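Leucine aminopeptidase 1 (Caenorhabditis elegans, PDB 2HC9) releases N-terminal amino acids, preferably leucine, from peptides as a two-zinc aminopeptidase of the M17 family, and probably acts as a digestive enzyme. Local coordinates at residues F111-E116 with V146-V151; V6-Q11 with L155-A160; I21-K26 with H73-P78; T88-I93 with L121-A126. The protein carries 1 engineered substitution. One frame throughout, in Å; residues are numbered along the deposited sequence. Where two conformers were deposited one is given.

All four contacts lie away from the two-zinc site and its bicarbonate. Contacts 1 and 3 are parallel strand pairs of one mixed sheet. Strands 108-114 and 18-25 are neighbours in it, and the contact centres are about 11 Å apart. Contact 2 ties the next strand beyond contact 1, 3-8, to the start of helix 157-178; Arg7 of contact 2 forms a salt bridge with Asp149 of contact 1. Contact 4 joins two helices that pack on this sheet, reaching contact 1 through His123 and Val124 on Leu113, and contact 3 through Ile93 on Val77. Contacts 2 and 3 are the most widely separated, about 19 Å between centres, and do not touch.

Contact 1 (F111-E116 with V146-V151)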
# COMPACT_ATOMS: atom_id res chain seq x y z
N PHE A 111 -26.61 -42.02 5.93
CA PHE A 111 -25.35 -42.15 6.69
C PHE A 111 -25.44 -43.31 7.65
O PHE A 111 -26.40 -43.41 8.43
CB PHE A 111 -24.98 -40.88 7.48
CG PHE A 111 -24.66 -39.71 6.58
CD1 PHE A 111 -23.34 -39.42 6.25
CD2 PHE A 111 -25.69 -38.97 6.01
CE1 PHE A 111 -23.05 -38.37 5.36
CE2 PHE A 111 -25.42 -37.92 5.13
CZ PHE A 111 -24.10 -37.61 4.81
N VAL A 112 -24.42 -44.15 7.61
CA VAL A 112 -24.19 -45.11 8.68
C VAL A 112 -22.98 -44.64 9.47
O VAL A 112 -21.83 -44.71 9.00
CB VAL A 112 -23.95 -46.53 8.15
CG1 VAL A 112 -23.68 -47.47 9.34
CG2 VAL A 112 -25.19 -47.01 7.35
N LEU A 113 -23.26 -44.16 10.67
CA LEU A 113 -22.24 -43.56 11.54
C LEU A 113 -21.85 -44.53 12.66
O LEU A 113 -22.60 -44.71 13.62
CB LEU A 113 -22.74 -42.23 12.12
CG LEU A 113 -21.83 -41.52 13.16
CD1 LEU A 113 -20.47 -41.15 12.53
CD2 LEU A 113 -22.52 -40.27 13.68
N PHE A 114 -20.66 -45.11 12.53
CA PHE A 114 -20.11 -45.97 13.60
C PHE A 114 -19.29 -45.12 14.55
O PHE A 114 -18.13 -44.85 14.30
CB PHE A 114 -19.20 -47.04 13.00
CG PHE A 114 -19.93 -48.04 12.15
CD1 PHE A 114 -20.73 -49.02 12.73
CD2 PHE A 114 -19.77 -48.03 10.76
CE1 PHE A 114 -21.41 -49.97 11.94
CE2 PHE A 114 -20.44 -48.98 9.95
CZ PHE A 114 -21.25 -49.95 10.55
N ALA A 115 -19.89 -44.68 15.64
CA ALA A 115 -19.20 -43.75 16.53
C ALA A 115 -19.41 -44.23 17.93
O ALA A 115 -20.51 -44.65 18.30
CB ALA A 115 -19.72 -42.34 16.35
N GLU A 116 -18.34 -44.18 18.72
CA GLU A 116 -18.41 -44.39 20.15
C GLU A 116 -19.17 -43.26 20.79
O GLU A 116 -19.22 -42.16 20.25
CB GLU A 116 -17.00 -44.44 20.75
CG GLU A 116 -16.30 -45.76 20.54
CD GLU A 116 -16.38 -46.66 21.76
OE1 GLU A 116 -17.45 -47.28 21.98
OE2 GLU A 116 -15.37 -46.77 22.50
N VAL A 146 -32.46 -36.99 4.35
CA VAL A 146 -31.22 -37.48 4.99
C VAL A 146 -31.54 -38.24 6.27
O VAL A 146 -32.27 -37.74 7.13
CB VAL A 146 -30.23 -36.33 5.28
CG1 VAL A 146 -28.96 -36.84 5.97
CG2 VAL A 146 -29.91 -35.55 3.98
N ASN A 147 -31.03 -39.46 6.37
CA ASN A 147 -31.07 -40.21 7.63
C ASN A 147 -29.64 -40.46 8.11
O ASN A 147 -28.85 -41.10 7.42
CB ASN A 147 -31.77 -41.56 7.44
CG ASN A 147 -33.28 -41.40 7.30
OD1 ASN A 147 -33.99 -41.15 8.28
ND2 ASN A 147 -33.76 -41.51 6.08
N ILE A 148 -29.32 -39.93 9.29
CA ILE A 148 -28.07 -40.27 9.98
C ILE A 148 -28.37 -41.35 11.02
O ILE A 148 -28.93 -41.08 12.09
CB ILE A 148 -27.42 -39.02 10.67
CG1 ILE A 148 -27.32 -37.85 9.65
CG2 ILE A 148 -26.06 -39.40 11.29
CD1 ILE A 148 -26.90 -36.52 10.25
N ASP A 149 -27.97 -42.57 10.68
CA ASP A 149 -28.16 -43.74 11.54
C ASP A 149 -26.92 -44.01 12.37
O ASP A 149 -25.87 -44.41 11.87
CB ASP A 149 -28.54 -44.97 10.69
CG ASP A 149 -29.94 -44.86 10.10
OD1 ASP A 149 -30.66 -43.86 10.38
OD2 ASP A 149 -30.33 -45.77 9.34
N VAL A 150 -27.07 -43.79 13.67
CA VAL A 150 -25.95 -43.89 14.57
C VAL A 150 -25.95 -45.31 15.11
O VAL A 150 -26.97 -45.78 15.64
CB VAL A 150 -26.08 -42.90 15.73
CG1 VAL A 150 -24.88 -43.04 16.65
CG2 VAL A 150 -26.22 -41.45 15.22
N VAL A 151 -24.80 -45.97 14.97
CA VAL A 151 -24.59 -47.31 15.53
C VAL A 151 -23.75 -47.14 16.80
O VAL A 151 -22.52 -46.97 16.74
CB VAL A 151 -23.84 -48.21 14.54
CG1 VAL A 151 -23.64 -49.61 15.13
CG2 VAL A 151 -24.60 -48.29 13.21
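Phe111 turns the edge of its ring to Val146, with CE2 3.8 Å from CG1, while CD2 approaches CG1 of Ile148 obliquely at 4.1 Å. Further along the same face, Leu113 and Val150 lie side by side and point the same way, CD2 of Leu113 4.2 Å from CG2 of Val150. Helix 120-128 covers this face through His123, Val124 and Ile127, and the residues on it are buried. Beneath it the backbones are joined by four hydrogen bonds, from Phe111 N to Asn147 O (2.8 Å) to Val151 N to Leu113 O (2.9 Å, 177° at the hydrogen). This is the parallel pairing of a beta-alpha-beta unit, strand 108-114, helix 120-128, strand 145-151, in the N-terminal domain, whose sequence family belongs to the macro clan. The other face is more polar and opens to solvent at Val151, partly exposed although its CB meets Phe114 CD1 at 3.7 Å. Asp149 there is held by His110, Arg7 and the backbone N of Gln11. Phe114 CG is anti to its carbonyl carbon (chi1 -67°), starting a side chain that lies beside Val151. An alanine at Phe114 would probably leave Val151 more open to solvent and Phe38 without its edge-to-face partner.

Contact 2 (V6-Q11 with L155-A160)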
# COMPACT_ATOMS: atom_id res chain seq x y z
N VAL A 6 -31.93 -37.90 12.65
CA VAL A 6 -30.93 -38.73 13.28
C VAL A 6 -31.68 -39.89 13.97
O VAL A 6 -32.64 -39.65 14.72
CB VAL A 6 -30.11 -37.94 14.34
CG1 VAL A 6 -29.04 -38.85 14.98
CG2 VAL A 6 -29.45 -36.70 13.69
N ARG A 7 -31.24 -41.11 13.69
CA ARG A 7 -31.88 -42.30 14.29
C ARG A 7 -30.90 -43.13 15.09
O ARG A 7 -29.70 -43.18 14.81
CB ARG A 7 -32.52 -43.18 13.21
CG ARG A 7 -33.59 -42.47 12.39
CD ARG A 7 -34.31 -43.37 11.37
NE ARG A 7 -33.42 -43.92 10.36
CZ ARG A 7 -33.85 -44.47 9.22
NH1 ARG A 7 -35.16 -44.53 8.97
NH2 ARG A 7 -33.00 -44.99 8.35
N ASN A 8 -31.46 -43.83 16.07
CA ASN A 8 -30.70 -44.70 16.95
C ASN A 8 -30.70 -46.09 16.32
O ASN A 8 -31.64 -46.85 16.52
CB ASN A 8 -31.45 -44.71 18.28
CG ASN A 8 -30.76 -45.53 19.35
OD1 ASN A 8 -29.59 -45.93 19.22
ND2 ASN A 8 -31.51 -45.80 20.43
N GLY A 9 -29.67 -46.41 15.53
CA GLY A 9 -29.56 -47.72 14.86
C GLY A 9 -29.86 -47.68 13.38
O GLY A 9 -30.66 -46.84 12.92
N ILE A 10 -29.22 -48.57 12.63
CA ILE A 10 -29.45 -48.69 11.18
C ILE A 10 -30.89 -49.12 10.91
O ILE A 10 -31.38 -50.12 11.47
CB ILE A 10 -28.48 -49.70 10.53
CG1 ILE A 10 -27.02 -49.26 10.68
CG2 ILE A 10 -28.84 -49.95 9.04
CD1 ILE A 10 -26.03 -50.36 10.35
N GLN A 11 -31.59 -48.35 10.08
CA GLN A 11 -32.94 -48.70 9.67
C GLN A 11 -33.07 -48.48 8.18
O GLN A 11 -32.17 -47.89 7.58
CB GLN A 11 -33.92 -47.83 10.46
CG GLN A 11 -33.78 -48.11 11.95
CD GLN A 11 -34.41 -47.06 12.79
OE1 GLN A 11 -35.56 -46.72 12.55
NE2 GLN A 11 -33.66 -46.54 13.78
N LEU A 155 -26.66 -45.05 22.99
CA LEU A 155 -27.59 -44.02 22.54
C LEU A 155 -29.05 -44.36 22.84
O LEU A 155 -29.49 -45.49 22.63
CB LEU A 155 -27.38 -43.73 21.05
CG LEU A 155 -27.83 -42.38 20.50
CD1 LEU A 155 -26.85 -41.25 20.90
CD2 LEU A 155 -27.95 -42.49 19.00
N THR A 156 -29.79 -43.38 23.35
CA THR A 156 -31.22 -43.54 23.59
C THR A 156 -32.06 -42.89 22.49
O THR A 156 -31.56 -42.09 21.68
CB THR A 156 -31.65 -42.96 24.96
OG1 THR A 156 -31.65 -41.52 24.91
CG2 THR A 156 -30.74 -43.46 26.08
N ASN A 157 -33.35 -43.21 22.45
CA ASN A 157 -34.25 -42.54 21.52
C ASN A 157 -34.38 -41.03 21.80
O ASN A 157 -34.46 -40.24 20.86
CB ASN A 157 -35.63 -43.22 21.49
CG ASN A 157 -35.60 -44.60 20.81
OD1 ASN A 157 -34.58 -45.02 20.24
ND2 ASN A 157 -36.73 -45.29 20.84
N GLU A 158 -34.37 -40.64 23.07
CA GLU A 158 -34.35 -39.23 23.43
C GLU A 158 -33.09 -38.53 22.91
O GLU A 158 -33.16 -37.40 22.42
CB GLU A 158 -34.48 -39.05 24.95
CG GLU A 158 -34.41 -37.58 25.38
CD GLU A 158 -34.74 -37.34 26.85
OE1 GLU A 158 -34.65 -38.29 27.67
OE2 GLU A 158 -35.07 -36.17 27.18
N ASP A 159 -31.95 -39.20 23.02
CA ASP A 159 -30.71 -38.67 22.41
C ASP A 159 -30.89 -38.37 20.92
O ASP A 159 -30.40 -37.34 20.43
CB ASP A 159 -29.54 -39.62 22.58
CG ASP A 159 -29.08 -39.75 24.02
OD1 ASP A 159 -29.22 -38.79 24.82
OD2 ASP A 159 -28.57 -40.84 24.33
N ALA A 160 -31.58 -39.26 20.20
CA ALA A 160 -31.73 -39.11 18.76
C ALA A 160 -32.62 -37.91 18.45
O ALA A 160 -32.38 -37.19 17.47
CB ALA A 160 -32.25 -40.39 18.11
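Asn8 slides past Leu155 in the opposite direction, its OD1 lying 3.6 Å from CB of Leu155. CG stands anti to the backbone N (chi1 -178°), and the amide reaches the loop before helix 157-178. There ND2 has two acceptors. The straighter bond goes to OD1 of Asn157, at 3.2 Å and 167°; that oxygen lies in the amide plane of Asn8, although the two amides are turned nearly perpendicular to each other. The second, to Leu155 O at 3.0 Å, is bent and weak. Ala160 fills the inner part of the contact, CB resting 3.5 Å from Val6 O. The helix start is ordered by a capping box: Asp159 N donates to Thr156 OG1, the N-cap, at 3.0 Å, and Thr156 N donates back to Asp159 OD2, which it meets from above the carboxylate plane. Asn8 thus reaches the residues on both sides of the N-cap, firmly at Asn157 and weakly at Leu155. Deeper in, Thr164 OG1 is hydrogen-bonded to both Val6 N and Ala160 O, bridging strand and helix. Strand 3-8, outermost in its sheet within this chain, has strand 145-151 as its neighbour and helix 157-178 packed against Val6 through Leu163 and Ser167.

Contact 3 (I21-K26 with H73-P78); sequences IIVGKK and HLITVP
Lys25 runs alongside the end of strand 72-77 before its charge leaves the pair. Its CB lies 3.7 Å from Val77 O. With CG anti to the carbonyl carbon (chi1 -70°), that atom touches both Val77 CB, at 3.8 Å, and the carbonyl oxygens of Val77 and Pro78. The chain is extended from there: CD passes Pro78 O more loosely, and CE returns to 3.6 Å from the same oxygen. NZ, at the tip, forms a salt bridge with Asp119 and a hydrogen bond with Pro87 O. A leucine in its place would probably leave the Asp119 carboxylate and the Pro87 carbonyl without this ammonium partner.

The strands behind it run parallel, their short axes 16° apart. Backbone bonds alternate in direction, among them Ile75 N to Ile22 O at 2.8 Å and Gly24 N to Ile75 O at 3.1 Å. The last bond of the pairing comes from Lys26 N, already the first residue of a helix, to Val77 O at 3.2 Å. On the face with Lys25, Ile21 CG2 meets Ile75 CD1, and CG1 of Val23 meets CG2 of Val77 at 4.0 Å; Leu97 and Ile93 of helix 90-97 lie against this face. On the other, Ile22 CG2 is 3.7 Å from Leu74 CD1, under Trp52 of helix 49-58. Both faces are thus apolar along the middle of the strands, consistent with a sheet sandwiched between helices, while at the strand end the ammonium groups are carried to oxygens, that of Lys25 to Asp119 and Pro87, that of Lys26 to the carbonyls of Ile59 and Pro60.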
# COMPACT_ATOMS: atom_id res chain seq x y z
N ILE A 21 -23.36 -43.14 2.64
CA ILE A 21 -22.05 -42.74 3.16
C ILE A 21 -21.81 -43.39 4.51
O ILE A 21 -22.57 -43.18 5.46
CB ILE A 21 -21.92 -41.19 3.23
CG1 ILE A 21 -22.05 -40.60 1.82
CG2 ILE A 21 -20.57 -40.78 3.90
CD1 ILE A 21 -22.20 -39.12 1.79
N ILE A 22 -20.75 -44.20 4.58
CA ILE A 22 -20.36 -44.87 5.83
C ILE A 22 -19.24 -44.08 6.51
O ILE A 22 -18.26 -43.70 5.87
CB ILE A 22 -19.88 -46.33 5.58
CG1 ILE A 22 -20.97 -47.11 4.84
CG2 ILE A 22 -19.48 -47.03 6.92
CD1 ILE A 22 -20.44 -48.37 4.13
N VAL A 23 -19.39 -43.84 7.81
CA VAL A 23 -18.44 -43.01 8.55
C VAL A 23 -17.96 -43.69 9.83
O VAL A 23 -18.77 -44.19 10.63
CB VAL A 23 -19.05 -41.62 8.90
CG1 VAL A 23 -17.98 -40.70 9.55
CG2 VAL A 23 -19.66 -40.99 7.65
N GLY A 24 -16.65 -43.72 10.04
CA GLY A 24 -16.12 -44.24 11.31
C GLY A 24 -14.62 -44.01 11.48
O GLY A 24 -13.90 -43.91 10.51
N LYS A 25 -14.18 -43.94 12.73
CA LYS A 25 -12.76 -44.13 13.02
C LYS A 25 -12.23 -45.48 12.59
O LYS A 25 -12.91 -46.51 12.69
CB LYS A 25 -12.45 -43.88 14.49
CG LYS A 25 -12.58 -42.40 14.88
CD LYS A 25 -12.46 -42.22 16.37
CE LYS A 25 -12.21 -40.76 16.73
NZ LYS A 25 -12.33 -40.56 18.19
N LYS A 26 -10.98 -45.47 12.12
CA LYS A 26 -10.31 -46.65 11.61
C LYS A 26 -10.41 -47.83 12.59
O LYS A 26 -10.72 -48.94 12.18
CB LYS A 26 -8.84 -46.30 11.34
CG LYS A 26 -8.06 -47.34 10.55
CD LYS A 26 -8.63 -47.50 9.15
CE LYS A 26 -8.02 -48.69 8.45
NZ LYS A 26 -6.56 -48.50 8.22
N HIS A 73 -19.74 -43.65 -0.57
CA HIS A 73 -18.42 -43.29 -0.03
C HIS A 73 -18.21 -43.92 1.35
O HIS A 73 -19.17 -44.04 2.12
CB HIS A 73 -18.33 -41.77 0.13
CG HIS A 73 -18.38 -41.02 -1.16
ND1 HIS A 73 -19.57 -40.62 -1.74
CD2 HIS A 73 -17.40 -40.60 -1.99
CE1 HIS A 73 -19.30 -39.99 -2.87
NE2 HIS A 73 -17.99 -39.97 -3.04
N LEU A 74 -16.97 -44.26 1.66
CA LEU A 74 -16.56 -44.54 3.04
C LEU A 74 -15.63 -43.40 3.50
O LEU A 74 -14.66 -43.07 2.82
CB LEU A 74 -15.78 -45.86 3.11
CG LEU A 74 -15.10 -46.26 4.43
CD1 LEU A 74 -16.12 -46.59 5.50
CD2 LEU A 74 -14.19 -47.45 4.24
N ILE A 75 -15.93 -42.83 4.65
CA ILE A 75 -15.09 -41.81 5.28
C ILE A 75 -14.42 -42.42 6.52
O ILE A 75 -15.10 -42.82 7.47
CB ILE A 75 -15.90 -40.54 5.64
CG1 ILE A 75 -16.36 -39.83 4.36
CG2 ILE A 75 -15.07 -39.59 6.54
CD1 ILE A 75 -17.28 -38.60 4.64
N THR A 76 -13.10 -42.51 6.48
CA THR A 76 -12.33 -42.96 7.61
C THR A 76 -11.81 -41.76 8.42
O THR A 76 -11.13 -40.88 7.88
CB THR A 76 -11.16 -43.88 7.16
OG1 THR A 76 -11.69 -44.99 6.42
CG2 THR A 76 -10.38 -44.40 8.37
N VAL A 77 -12.14 -41.76 9.70
CA VAL A 77 -11.76 -40.69 10.63
C VAL A 77 -10.51 -41.17 11.37
O VAL A 77 -10.45 -42.32 11.80
CB VAL A 77 -12.92 -40.46 11.66
CG1 VAL A 77 -12.58 -39.33 12.67
CG2 VAL A 77 -14.21 -40.13 10.91
N PRO A 78 -9.50 -40.29 11.55
CA PRO A 78 -8.33 -40.75 12.32
C PRO A 78 -8.63 -41.04 13.78
O PRO A 78 -9.53 -40.43 14.38
CB PRO A 78 -7.32 -39.60 12.17
CG PRO A 78 -8.06 -38.44 11.63
CD PRO A 78 -9.39 -38.90 11.08

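Contact 4 (T88-I93 with L121-A126); sequences TNAHSI and LSHVAA
An ST turn leads into helix 90-97, and His123 of helix 120-128 fastens it from across the contact. Within the turn Thr88 OG1 lies between the backbone N and the carbonyl carbon (chi1 73°), where it accepts from Ala90 N; it also has a hydrogen bond with the hydroxyl of Thr86. Thr88 O receives His123 NE2 at 2.8 Å and 165°; the oxygen lies near the imidazole plane, at the ring edge, which fixes NE2 as the protonated donor here. One face of the same ring is covered by Ile93, whose side chain crosses it at about a right angle. CD1 stands 3.5 Å from the ring centroid, 19° off the normal, a CH-pi contact; its closest ring atom is CG, at 3.3 Å. Bonded at the edge and covered on that face by a methyl, the imidazole is probably held against turning. Small residues bring the backbones together alongside it. Ala90 CB touches Ser122 CB at 3.6 Å, and Ala126 CB lies 3.6 Å from Ala90 O. Ser122 OG, hydrogen-bonded to Asp119 O, lies 3.2 Å from Thr88 OG1. Both helices pack on the sheet: Ile93 rests on Val77 of strand 72-77, His123 and Val124 on Leu113 of strand 108-114, while Leu121 and Val124 meet Phe162, Leu166 and Ser167 of helix 157-178.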
# COMPACT_ATOMS: atom_id res chain seq x y z
N THR A 88 -12.42 -36.35 19.24
CA THR A 88 -13.44 -36.81 18.28
C THR A 88 -12.97 -36.74 16.84
O THR A 88 -13.50 -37.44 15.97
CB THR A 88 -14.74 -35.99 18.37
OG1 THR A 88 -14.51 -34.69 17.81
CG2 THR A 88 -15.22 -35.82 19.82
N ASN A 89 -12.00 -35.86 16.56
CA ASN A 89 -11.54 -35.59 15.17
C ASN A 89 -12.71 -35.23 14.23
O ASN A 89 -12.70 -35.55 13.04
CB ASN A 89 -10.75 -36.78 14.60
CG ASN A 89 -9.35 -36.87 15.15
OD1 ASN A 89 -8.89 -37.95 15.54
ND2 ASN A 89 -8.67 -35.74 15.22
N ALA A 90 -13.73 -34.58 14.77
CA ALA A 90 -14.96 -34.36 14.00
C ALA A 90 -14.71 -33.51 12.78
O ALA A 90 -15.33 -33.72 11.75
CB ALA A 90 -16.05 -33.76 14.87
N HIS A 91 -13.75 -32.56 12.86
CA HIS A 91 -13.40 -31.77 11.68
C HIS A 91 -12.99 -32.58 10.46
O HIS A 91 -13.21 -32.13 9.34
CB HIS A 91 -12.34 -30.71 12.00
CG HIS A 91 -12.76 -29.80 13.09
ND1 HIS A 91 -12.70 -30.17 14.42
CD2 HIS A 91 -13.32 -28.57 13.07
CE1 HIS A 91 -13.16 -29.19 15.17
NE2 HIS A 91 -13.55 -28.21 14.38
N SER A 92 -12.40 -33.76 10.69
CA SER A 92 -12.00 -34.66 9.60
C SER A 92 -13.21 -35.14 8.79
O SER A 92 -13.12 -35.33 7.58
CB SER A 92 -11.24 -35.88 10.13
OG SER A 92 -10.01 -35.51 10.73
N ILE A 93 -14.33 -35.37 9.49
CA ILE A 93 -15.58 -35.74 8.77
C ILE A 93 -16.00 -34.60 7.84
O ILE A 93 -16.21 -34.80 6.66
CB ILE A 93 -16.74 -36.05 9.73
CG1 ILE A 93 -16.38 -37.29 10.57
CG2 ILE A 93 -18.07 -36.25 8.93
CD1 ILE A 93 -17.36 -37.55 11.71
N LEU A 121 -22.07 -36.83 19.25
CA LEU A 121 -22.63 -35.49 19.07
C LEU A 121 -21.83 -34.67 18.04
O LEU A 121 -22.40 -34.06 17.14
CB LEU A 121 -22.69 -34.76 20.42
CG LEU A 121 -23.38 -33.40 20.43
CD1 LEU A 121 -24.00 -33.19 21.80
CD2 LEU A 121 -22.41 -32.22 20.08
N SER A 122 -20.50 -34.64 18.19
CA SER A 122 -19.65 -33.87 17.28
C SER A 122 -19.72 -34.42 15.86
O SER A 122 -19.69 -33.65 14.88
CB SER A 122 -18.20 -33.87 17.77
OG SER A 122 -17.70 -35.19 17.75
N HIS A 123 -19.80 -35.75 15.75
CA HIS A 123 -19.83 -36.39 14.43
C HIS A 123 -21.14 -36.09 13.71
O HIS A 123 -21.14 -35.75 12.53
CB HIS A 123 -19.63 -37.91 14.56
CG HIS A 123 -18.21 -38.29 14.86
ND1 HIS A 123 -17.71 -39.56 14.61
CD2 HIS A 123 -17.18 -37.57 15.35
CE1 HIS A 123 -16.44 -39.60 14.97
NE2 HIS A 123 -16.09 -38.41 15.42
N VAL A 124 -22.25 -36.22 14.44
CA VAL A 124 -23.55 -35.85 13.87
C VAL A 124 -23.55 -34.37 13.41
O VAL A 124 -23.96 -34.07 12.28
CB VAL A 124 -24.70 -36.14 14.87
CG1 VAL A 124 -26.02 -35.49 14.39
CG2 VAL A 124 -24.86 -37.64 15.04
N ALA A 125 -23.06 -33.48 14.27
CA ALA A 125 -23.06 -32.05 13.94
C ALA A 125 -22.24 -31.81 12.67
O ALA A 125 -22.67 -31.07 11.77
CB ALA A 125 -22.49 -31.25 15.09
N ALA A 126 -21.06 -32.44 12.60
CA ALA A 126 -20.19 -32.28 11.44
C ALA A 126 -20.91 -32.69 10.15
O ALA A 126 -20.75 -32.03 9.12
CB ALA A 126 -18.89 -33.09 11.60